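Local coordinates for protein polyguluronate lyase (Corynebacterium sp., PDB 1UAI) that probably cleaves the poly(alpha-L-guluronate) blocks of alginate as a lyase, using a jelly-roll beta-sandwich fold, at residues A102-L106 and Y152-T156. Sequence-based numbering, arbitrary orientation.
Sequences AFNHL and YKLNT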
loop_
_atom_site.group_PDB
_atom_site.type_symbol
_atom_site.label_atom_id
_atom_site.label_comp_id
_atom_site.label_asym_id
_atom_site.label_seq_id
_atom_site.Cartn_x
_atom_site.Cartn_y
_atom_site.Cartn_z
ATOM N N ALA A 102 1.731 -7.244 7.144
ATOM C CA ALA A 102 1.309 -8.617 6.958
ATOM C C ALA A 102 0.048 -8.586 6.111
ATOM O O ALA A 102 -0.791 -7.693 6.266
ATOM C CB ALA A 102 1.015 -9.281 8.301
ATOM N N PHE A 103 -0.066 -9.535 5.187
ATOM C CA PHE A 103 -1.264 -9.658 4.364
ATOM C C PHE A 103 -2.148 -10.571 5.220
ATOM O O PHE A 103 -1.715 -11.658 5.614
ATOM C CB PHE A 103 -0.937 -10.330 3.027
ATOM C CG PHE A 103 -0.072 -9.495 2.116
ATOM C CD1 PHE A 103 -0.636 -8.543 1.269
ATOM C CD2 PHE A 103 1.309 -9.670 2.097
ATOM C CE1 PHE A 103 0.164 -7.781 0.415
ATOM C CE2 PHE A 103 2.115 -8.914 1.248
ATOM C CZ PHE A 103 1.541 -7.969 0.406
ATOM N N ASN A 104 -3.373 -10.136 5.508
ATOM C CA ASN A 104 -4.277 -10.904 6.367
ATOM C C ASN A 104 -5.405 -11.643 5.669
ATOM O O ASN A 104 -5.887 -12.659 6.171
ATOM C CB ASN A 104 -4.968 -9.993 7.390
ATOM C CG ASN A 104 -4.017 -9.090 8.138
ATOM O OD1 ASN A 104 -4.212 -7.872 8.166
ATOM N ND2 ASN A 104 -3.002 -9.671 8.769
ATOM N N HIS A 105 -5.837 -11.133 4.526
ATOM C CA HIS A 105 -6.986 -11.714 3.852
ATOM C C HIS A 105 -6.895 -11.435 2.365
ATOM O O HIS A 105 -6.395 -10.388 1.953
ATOM C CB HIS A 105 -8.239 -11.061 4.449
ATOM C CG HIS A 105 -9.472 -11.908 4.398
ATOM N ND1 HIS A 105 -10.306 -11.946 3.302
ATOM C CD2 HIS A 105 -10.038 -12.709 5.330
ATOM C CE1 HIS A 105 -11.336 -12.730 3.564
ATOM N NE2 HIS A 105 -11.198 -13.205 4.789
ATOM N N LEU A 106 -7.393 -12.370 1.564
ATOM C CA LEU A 106 -7.362 -12.232 0.117
ATOM C C LEU A 106 -8.745 -12.410 -0.480
ATOM O O LEU A 106 -9.573 -13.148 0.054
ATOM C CB LEU A 106 -6.426 -13.280 -0.488
ATOM C CG LEU A 106 -4.943 -13.141 -0.142
ATOM C CD1 LEU A 106 -4.189 -14.381 -0.588
ATOM C CD2 LEU A 106 -4.381 -11.894 -0.809
ATOM N N TYR A 152 4.485 -17.698 1.307
ATOM C CA TYR A 152 4.084 -16.613 2.196
ATOM C C TYR A 152 2.821 -17.061 2.918
ATOM O O TYR A 152 1.825 -17.421 2.285
ATOM C CB TYR A 152 3.775 -15.316 1.444
ATOM C CG TYR A 152 3.295 -14.250 2.402
ATOM C CD1 TYR A 152 4.196 -13.573 3.227
ATOM C CD2 TYR A 152 1.931 -14.020 2.591
ATOM C CE1 TYR A 152 3.752 -12.706 4.223
ATOM C CE2 TYR A 152 1.477 -13.157 3.587
ATOM C CZ TYR A 152 2.390 -12.510 4.400
ATOM O OH TYR A 152 1.933 -11.697 5.413
ATOM N N LYS A 153 2.862 -17.019 4.242
ATOM C CA LYS A 153 1.735 -17.441 5.057
ATOM C C LYS A 153 0.977 -16.234 5.592
ATOM O O LYS A 153 1.568 -15.336 6.189
ATOM C CB LYS A 153 2.250 -18.321 6.196
ATOM C CG LYS A 153 3.038 -19.513 5.666
ATOM C CD LYS A 153 3.789 -20.265 6.745
ATOM C CE LYS A 153 4.571 -21.420 6.131
ATOM N NZ LYS A 153 5.381 -22.160 7.134
ATOM N N LEU A 154 -0.331 -16.210 5.360
ATOM C CA LEU A 154 -1.150 -15.099 5.818
ATOM C C LEU A 154 -0.896 -14.774 7.282
ATOM O O LEU A 154 -0.710 -15.666 8.117
ATOM C CB LEU A 154 -2.637 -15.397 5.601
ATOM C CG LEU A 154 -3.128 -15.433 4.150
ATOM C CD1 LEU A 154 -4.621 -15.727 4.132
ATOM C CD2 LEU A 154 -2.841 -14.104 3.467
ATOM N N ASN A 155 -0.874 -13.475 7.562
ATOM C CA ASN A 155 -0.658 -12.923 8.893
ATOM C C ASN A 155 0.790 -12.910 9.355
ATOM O O ASN A 155 1.077 -12.567 10.500
ATOM C CB ASN A 155 -1.546 -13.637 9.914
ATOM C CG ASN A 155 -3.011 -13.544 9.552
ATOM O OD1 ASN A 155 -3.498 -12.477 9.172
ATOM N ND2 ASN A 155 -3.723 -14.657 9.660
ATOM N N THR A 156 1.709 -13.272 8.466
ATOM C CA THR A 156 3.120 -13.251 8.820
ATOM C C THR A 156 3.662 -11.857 8.537
ATOM O O THR A 156 3.556 -11.349 7.419
ATOM C CB THR A 156 3.939 -14.266 8.005
ATOM O OG1 THR A 156 3.386 -15.576 8.175
ATOM C CG2 THR A 156 5.384 -14.280 8.485
#
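In this jelly-roll beta-sandwich, a type II beta turn from Lys153 to Thr156, in the connection that leads into strand 158-165, docks against the end of strand 95-105, where Phe103 meets Tyr152, Leu154 and Asn155. Tyr152 carries its CG anti to the backbone N (chi1 177°), which sends the ring across to the strand, where its hydroxyl does two jobs. Tyr152 OH accepts the backbone N-H of Phe103, with N to OH at 3.0 Å, and donates its own proton to Thr156 O at 2.6 Å. The hydroxyl thus relays between Phe103 N and Thr156 O. Its ring takes the edge of the Phe103 ring in an offset edge-to-face pair, planes at 86°, with Phe103 CD2 3.8 Å from Tyr152 CZ. Leu130 of strand 124-131 packs on both aromatics and on Leu154, tying the turn to the other sheet of the sandwich.

The other polar backbone atom of Phe103, its O, accepts Asn155 N directly at 2.8 Å in a nearly straight bond, while Leu154 lies alongside, its CD2 3.4 Å from that same oxygen. Lys153 O takes both the N-H and the hydroxyl of Thr156, bracing the turn from within. Asn104 sits in a classic beta bulge, where it and His105 face Gln213; its OD1 accepts from Ser215 and Gln213, which probably fixes the flip of the amide and turns ND2 to Asn155. The two asparagine amides lie nearly coplanar, 29° apart, and Asn104 ND2 meets an in-plane lone pair of Asn155 OD1 at 2.9 Å.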